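Local structure of archaeal Sm-like protein AF-Sm2 (Archaeoglobus fulgidus, 1LJO) at the interface of chains A and B. The protein belongs to the Sm family, assembles into a six-membered ring and probably binds RNA. Sequence-based numbering; all coordinates share one arbitrary frame. Chains: chain A/B, Archaeal Sm-like protein AF-Sm2.

All three contacts lie along one junction between neighbouring subunits of the hexameric ring. Contacts 1 and 2 overlap, the centres of their C-alpha atoms about 6 Å apart, and share A:Asn67, A:Val69 and B:Asn67; both are built around the Arg-Gly-Asn-Asn turn that includes the 3-10 helix 66-68. Contact 3 lies about 12 Å from contact 2 and 16 Å from contact 1 between the same centres, where the N-terminal helix 6-12 of chain A meets chain B; B:Val63 joins it to contact 2. The junction thus passes from hydrogen-bonded asparagines through an arginine laid across the neighbour to methionine and tyrosine packing, repeated around the ring.

Contact 1: the interface of chains A and B. Residues chain A 23, 67-70; chain B 23, 67-68.
B:Asn68, last residue of the Arg-Gly-Asn-Asn turn of the Sm2 motif, a hallmark of Sm proteins, reaches across to A:Lys23, A:Asn67 and A:Val69. Its CB stays at the margin, 4.2 Å from the carbonyl O of A:Val69. With CG anti to the carbonyl carbon (chi1 -73°), the amide is directed into chain A, and CG lies about equally far from A:Lys23 NZ and A:Asn67 O. At the tip the two branches part. OD1 accepts a hydrogen bond of 2.7 Å from A:Lys23 NZ, which lies in the carbonyl plane on a lone pair. ND2 donates to A:Val69 O at 2.7 Å and to A:Asn67 O at 3.1 Å; it stands above both backbone carbonyl planes, though A:Val69 O keeps close to the plane of the donor amide. A:Asn67 O also takes a nearly straight bond from B:Asn67 ND2 (2.7 Å, 167° at H), in plane and on a lone pair, and is therefore gripped by two side-chain amides. The lysines cross obliquely, A:Lys23 CD pressed to 3.4 Å from B:Lys23 CE. A:Lys23 NZ and B:Lys23 NZ are 3.2 Å apart, a proximity that might suit an RNA phosphate or lower the pKa of one of them.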
loop_
_atom_site.group_PDB
_atom_site.type_symbol
_atom_site.label_atom_id
_atom_site.label_comp_id
_atom_site.label_asym_id
_atom_site.label_seq_id
_atom_site.Cartn_x
_atom_site.Cartn_y
_atom_site.Cartn_z
ATOM N N LYS A 23 4.388 -2.224 -8.863
ATOM C CA LYS A 23 5.129 -2.315 -7.614
ATOM C C LYS A 23 5.544 -3.754 -7.303
ATOM O O LYS A 23 6.682 -4.005 -6.899
ATOM C CB LYS A 23 4.284 -1.740 -6.474
ATOM C CG LYS A 23 4.993 -1.660 -5.141
ATOM C CD LYS A 23 4.264 -0.717 -4.194
ATOM C CE LYS A 23 2.815 -1.132 -3.985
ATOM N NZ LYS A 23 2.061 -0.143 -3.168
ATOM N N ASN A 67 -3.822 0.380 -7.386
ATOM C CA ASN A 67 -2.945 0.847 -6.321
ATOM C C ASN A 67 -1.551 0.236 -6.382
ATOM O O ASN A 67 -0.680 0.621 -5.614
ATOM C CB ASN A 67 -3.562 0.619 -4.939
ATOM C CG ASN A 67 -3.771 -0.830 -4.628
ATOM O OD1 ASN A 67 -4.667 -1.469 -5.174
ATOM N ND2 ASN A 67 -2.938 -1.369 -3.743
ATOM N N ASN A 68 -1.337 -0.713 -7.288
ATOM C CA ASN A 68 -0.009 -1.309 -7.425
ATOM C C ASN A 68 0.686 -0.870 -8.708
ATOM O O ASN A 68 1.789 -1.329 -9.045
ATOM C CB ASN A 68 -0.088 -2.832 -7.310
ATOM C CG ASN A 68 -0.350 -3.269 -5.879
ATOM O OD1 ASN A 68 0.255 -2.738 -4.951
ATOM N ND2 ASN A 68 -1.250 -4.221 -5.693
ATOM N N VAL A 69 0.033 0.045 -9.417
ATOM C CA VAL A 69 0.607 0.615 -10.632
ATOM C C VAL A 69 1.570 1.688 -10.138
ATOM O O VAL A 69 1.229 2.461 -9.243
ATOM C CB VAL A 69 -0.461 1.312 -11.509
ATOM C CG1 VAL A 69 0.220 2.149 -12.587
ATOM C CG2 VAL A 69 -1.368 0.272 -12.158
ATOM N N VAL A 70 2.773 1.724 -10.696
ATOM C CA VAL A 70 3.747 2.733 -10.293
ATOM C C VAL A 70 3.840 3.840 -11.335
ATOM O O VAL A 70 3.678 5.026 -11.026
ATOM C CB VAL A 70 5.161 2.117 -10.099
ATOM C CG1 VAL A 70 6.179 3.223 -9.808
ATOM C CG2 VAL A 70 5.134 1.107 -8.951
ATOM N N LYS B 23 7.769 4.621 -4.586
ATOM C CA LYS B 23 7.979 3.439 -3.763
ATOM C C LYS B 23 8.487 2.256 -4.587
ATOM O O LYS B 23 9.408 1.550 -4.168
ATOM C CB LYS B 23 6.674 3.077 -3.048
ATOM C CG LYS B 23 6.791 1.938 -2.060
ATOM C CD LYS B 23 5.601 1.918 -1.111
ATOM C CE LYS B 23 4.280 1.819 -1.860
ATOM N NZ LYS B 23 3.110 1.933 -0.947
ATOM N N ASN B 67 -0.697 6.776 -4.786
ATOM C CA ASN B 67 -0.392 6.038 -3.568
ATOM C C ASN B 67 1.002 5.425 -3.571
ATOM O O ASN B 67 1.429 4.871 -2.568
ATOM C CB ASN B 67 -1.442 4.962 -3.279
ATOM C CG ASN B 67 -1.497 3.906 -4.339
ATOM O OD1 ASN B 67 -1.988 4.143 -5.440
ATOM N ND2 ASN B 67 -0.987 2.722 -4.016
ATOM N N ASN B 68 1.710 5.520 -4.692
ATOM C CA ASN B 68 3.071 4.988 -4.747
ATOM C C ASN B 68 4.116 6.097 -4.790
ATOM O O ASN B 68 5.326 5.849 -4.919
ATOM C CB ASN B 68 3.222 4.014 -5.914
ATOM C CG ASN B 68 2.512 2.700 -5.637
ATOM O OD1 ASN B 68 2.611 2.164 -4.535
ATOM N ND2 ASN B 68 1.791 2.183 -6.620
#

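Contact 2: the interface of chains A and B. Residues chain A 39-40, 66-67, 69; chain B 41, 63, 65, 67.
B:Arg65 lays its side chain across A:Met40, A:Gly66 and A:Val69, bringing the Sm2 arginine of one subunit against the Sm1 loop and the Sm2 turn of the next. The tight part is its aliphatic stem. B:Arg65 CG, anti to the backbone N (chi1 -175°), comes 3.3 Å from A:Val69 O; a bend at chi2 (67°) then lays B:Arg65 CD beside the thioether of A:Met40, 3.6 Å from SD. The arginine stem and the methionine run antiparallel, side by side. Hydrogen bonding at the guanidinium is slacker: B:Arg65 NE makes a weak bond to A:Gly66 O at 3.1 Å, and B:Arg65 NH2 another weak one to A:Tyr39 O at 3.4 Å, where the tyrosine itself is poorly ordered. B:Arg65 NH1 turns back to its own chain, with a weak bond to B:Asn41 OD1 at 3.0 Å. The packing also thins beyond the sulfur, where A:Met40 CE meets B:Val63 CG1 at 4.0 Å. B:Asn41, the conserved loop-3 asparagine, and B:Arg65 correspond to residues that typically line the uridine pocket of Sm proteins; their weak bond may help position them there. On one guanidinium face of B:Arg65, B:Asn67 OD1 sits over the centre, 3.0 Å above the plane.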
loop_
_atom_site.group_PDB
_atom_site.type_symbol
_atom_site.label_atom_id
_atom_site.label_comp_id
_atom_site.label_asym_id
_atom_site.label_seq_id
_atom_site.Cartn_x
_atom_site.Cartn_y
_atom_site.Cartn_z
ATOM N N TYR A 39 -9.700 4.476 -10.329
ATOM C CA TYR A 39 -8.700 4.020 -9.375
ATOM C C TYR A 39 -7.459 3.569 -10.138
ATOM O O TYR A 39 -6.519 3.011 -9.568
ATOM C CB TYR A 39 -9.253 2.867 -8.533
ATOM C CG TYR A 39 -10.499 3.237 -7.763
ATOM C CD1 TYR A 39 -11.753 3.217 -8.375
ATOM C CD2 TYR A 39 -10.424 3.633 -6.428
ATOM C CE1 TYR A 39 -12.903 3.583 -7.675
ATOM C CE2 TYR A 39 -11.565 4.002 -5.720
ATOM C CZ TYR A 39 -12.800 3.974 -6.348
ATOM O OH TYR A 39 -13.929 4.332 -5.648
ATOM N N MET A 40 -7.473 3.827 -11.441
ATOM C CA MET A 40 -6.381 3.456 -12.331
ATOM C C MET A 40 -6.144 1.954 -12.479
ATOM O O MET A 40 -5.015 1.509 -12.724
ATOM C CB MET A 40 -5.087 4.176 -11.930
ATOM C CG MET A 40 -5.071 5.627 -12.421
ATOM S SD MET A 40 -3.516 6.512 -12.185
ATOM C CE MET A 40 -2.423 5.458 -13.013
ATOM N N GLY A 66 -4.914 -1.035 -9.811
ATOM C CA GLY A 66 -4.508 0.359 -9.737
ATOM C C GLY A 66 -3.580 0.806 -8.618
ATOM O O GLY A 66 -2.627 1.547 -8.868
ATOM N N ASN A 67 -3.822 0.380 -7.386
ATOM C CA ASN A 67 -2.945 0.847 -6.321
ATOM C C ASN A 67 -1.551 0.236 -6.382
ATOM O O ASN A 67 -0.680 0.621 -5.614
ATOM C CB ASN A 67 -3.562 0.619 -4.939
ATOM C CG ASN A 67 -3.771 -0.830 -4.628
ATOM O OD1 ASN A 67 -4.667 -1.469 -5.174
ATOM N ND2 ASN A 67 -2.938 -1.369 -3.743
ATOM N N VAL A 69 0.033 0.045 -9.417
ATOM C CA VAL A 69 0.607 0.615 -10.632
ATOM C C VAL A 69 1.570 1.688 -10.138
ATOM O O VAL A 69 1.229 2.461 -9.243
ATOM C CB VAL A 69 -0.461 1.312 -11.509
ATOM C CG1 VAL A 69 0.220 2.149 -12.587
ATOM C CG2 VAL A 69 -1.368 0.272 -12.158
ATOM N N ASN B 41 -2.013 11.781 -7.856
ATOM C CA ASN B 41 -1.564 11.090 -9.057
ATOM C C ASN B 41 -0.840 12.236 -9.755
ATOM O O ASN B 41 -1.247 13.387 -9.616
ATOM C CB ASN B 41 -2.743 10.629 -9.914
ATOM C CG ASN B 41 -3.498 9.480 -9.287
ATOM O OD1 ASN B 41 -2.893 8.515 -8.823
ATOM N ND2 ASN B 41 -4.826 9.574 -9.271
ATOM N N VAL B 63 2.689 9.002 -16.267
ATOM C CA VAL B 63 1.701 9.220 -15.224
ATOM C C VAL B 63 2.136 8.407 -14.010
ATOM O O VAL B 63 2.356 7.196 -14.112
ATOM C CB VAL B 63 0.299 8.759 -15.673
ATOM C CG1 VAL B 63 -0.656 8.761 -14.491
ATOM C CG2 VAL B 63 -0.213 9.674 -16.787
ATOM N N ARG B 65 1.353 6.962 -10.201
ATOM C CA ARG B 65 0.241 6.624 -9.318
ATOM C C ARG B 65 0.458 7.249 -7.942
ATOM O O ARG B 65 1.466 6.999 -7.292
ATOM C CB ARG B 65 0.119 5.107 -9.186
ATOM C CG ARG B 65 -1.078 4.638 -8.390
ATOM C CD ARG B 65 -2.376 4.967 -9.113
ATOM N NE ARG B 65 -3.537 4.434 -8.410
ATOM C CZ ARG B 65 -4.173 5.058 -7.425
ATOM N NH1 ARG B 65 -3.762 6.253 -7.018
ATOM N NH2 ARG B 65 -5.224 4.484 -6.850
ATOM N N ASN B 67 -0.697 6.776 -4.786
ATOM C CA ASN B 67 -0.392 6.038 -3.568
ATOM C C ASN B 67 1.002 5.425 -3.571
ATOM O O ASN B 67 1.429 4.871 -2.568
ATOM C CB ASN B 67 -1.442 4.962 -3.279
ATOM C CG ASN B 67 -1.497 3.906 -4.339
ATOM O OD1 ASN B 67 -1.988 4.143 -5.440
ATOM N ND2 ASN B 67 -0.987 2.722 -4.016
#

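Contact 3: the interface of chains A and B. Residues chain A 4, 9, 13; chain B 43, 61, 63.
The N-terminal helix 6-12, a standard feature of the Sm fold, sends A:Met9 down onto the neighbouring subunit, where it lies across the ring of B:Tyr43 from strand 42-44. The helix thereby helps cover the seam between subunits. A:Met9 CG sits over the centre of one face of the B:Tyr43 ring in a CH-pi contact, 3.7 Å from the centroid, and the methionine chain runs roughly perpendicular to the tyrosine side chain. A bend at chi2 (55°) turns the thioether along the ring towards the phenol end, leaving A:Met9 SD 3.6 Å from CZ and 3.5 Å from the hydroxyl OH of B:Tyr43. The methyl continues beyond the ring to the carboxylate of B:Glu61, with A:Met9 CE 3.6 Å from B:Glu61 OE1, a contact of van der Waals kind. A:Met9 CG also packs against B:Val63 CG2 at 3.8 Å, roughly at a right angle to its approach to the ring. The loop leading into the helix contributes A:Val4, which lies at the CD2-CE2 edge of the B:Tyr43 ring, its CB 3.8 Å from CE2. Just past the helix, A:Met13 bends at chi3 and reaches the same valine methyl, its CE 3.9 Å from B:Val63 CG2.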
loop_
_atom_site.group_PDB
_atom_site.type_symbol
_atom_site.label_atom_id
_atom_site.label_comp_id
_atom_site.label_asym_id
_atom_site.label_seq_id
_atom_site.Cartn_x
_atom_site.Cartn_y
_atom_site.Cartn_z
ATOM N N VAL A 4 -3.583 19.287 -17.191
ATOM C CA VAL A 4 -4.216 18.053 -17.640
ATOM C C VAL A 4 -4.252 17.056 -16.488
ATOM O O VAL A 4 -3.209 16.673 -15.957
ATOM C CB VAL A 4 -3.440 17.432 -18.823
ATOM C CG1 VAL A 4 -4.148 16.177 -19.318
ATOM C CG2 VAL A 4 -3.319 18.447 -19.946
ATOM N N MET A 9 -5.385 12.045 -18.777
ATOM C CA MET A 9 -4.269 11.576 -19.584
ATOM C C MET A 9 -4.356 10.065 -19.810
ATOM O O MET A 9 -4.241 9.597 -20.940
ATOM C CB MET A 9 -2.939 11.936 -18.906
ATOM C CG MET A 9 -1.701 11.570 -19.715
ATOM S SD MET A 9 -1.720 12.281 -21.385
ATOM C CE MET A 9 -0.468 11.294 -22.181
ATOM N N MET A 13 -5.125 7.387 -23.381
ATOM C CA MET A 13 -4.257 6.299 -23.835
ATOM C C MET A 13 -5.040 5.048 -24.235
ATOM O O MET A 13 -4.460 4.080 -24.731
ATOM C CB MET A 13 -3.254 5.923 -22.740
ATOM C CG MET A 13 -2.160 6.944 -22.480
ATOM S SD MET A 13 -1.069 6.414 -21.121
ATOM C CE MET A 13 -1.460 7.630 -19.887
ATOM N N TYR B 43 1.042 13.785 -13.434
ATOM C CA TYR B 43 1.258 13.685 -14.866
ATOM C C TYR B 43 2.429 14.600 -15.198
ATOM O O TYR B 43 2.329 15.822 -15.092
ATOM C CB TYR B 43 0.008 14.096 -15.653
ATOM C CG TYR B 43 0.238 14.244 -17.148
ATOM C CD1 TYR B 43 1.123 13.407 -17.828
ATOM C CD2 TYR B 43 -0.433 15.220 -17.883
ATOM C CE1 TYR B 43 1.338 13.539 -19.197
ATOM C CE2 TYR B 43 -0.227 15.361 -19.252
ATOM C CZ TYR B 43 0.663 14.519 -19.903
ATOM O OH TYR B 43 0.897 14.670 -21.251
ATOM N N GLU B 61 6.437 11.633 -21.654
ATOM C CA GLU B 61 5.183 11.710 -20.910
ATOM C C GLU B 61 4.967 10.492 -20.014
ATOM O O GLU B 61 5.040 9.357 -20.480
ATOM C CB GLU B 61 3.995 11.810 -21.870
ATOM C CG GLU B 61 4.031 12.982 -22.826
ATOM C CD GLU B 61 2.749 13.094 -23.631
ATOM O OE1 GLU B 61 2.348 12.092 -24.258
ATOM O OE2 GLU B 61 2.142 14.183 -23.640
ATOM N N VAL B 63 2.689 9.002 -16.267
ATOM C CA VAL B 63 1.701 9.220 -15.224
ATOM C C VAL B 63 2.136 8.407 -14.010
ATOM O O VAL B 63 2.356 7.196 -14.112
ATOM C CB VAL B 63 0.299 8.759 -15.673
ATOM C CG1 VAL B 63 -0.656 8.761 -14.491
ATOM C CG2 VAL B 63 -0.213 9.674 -16.787
#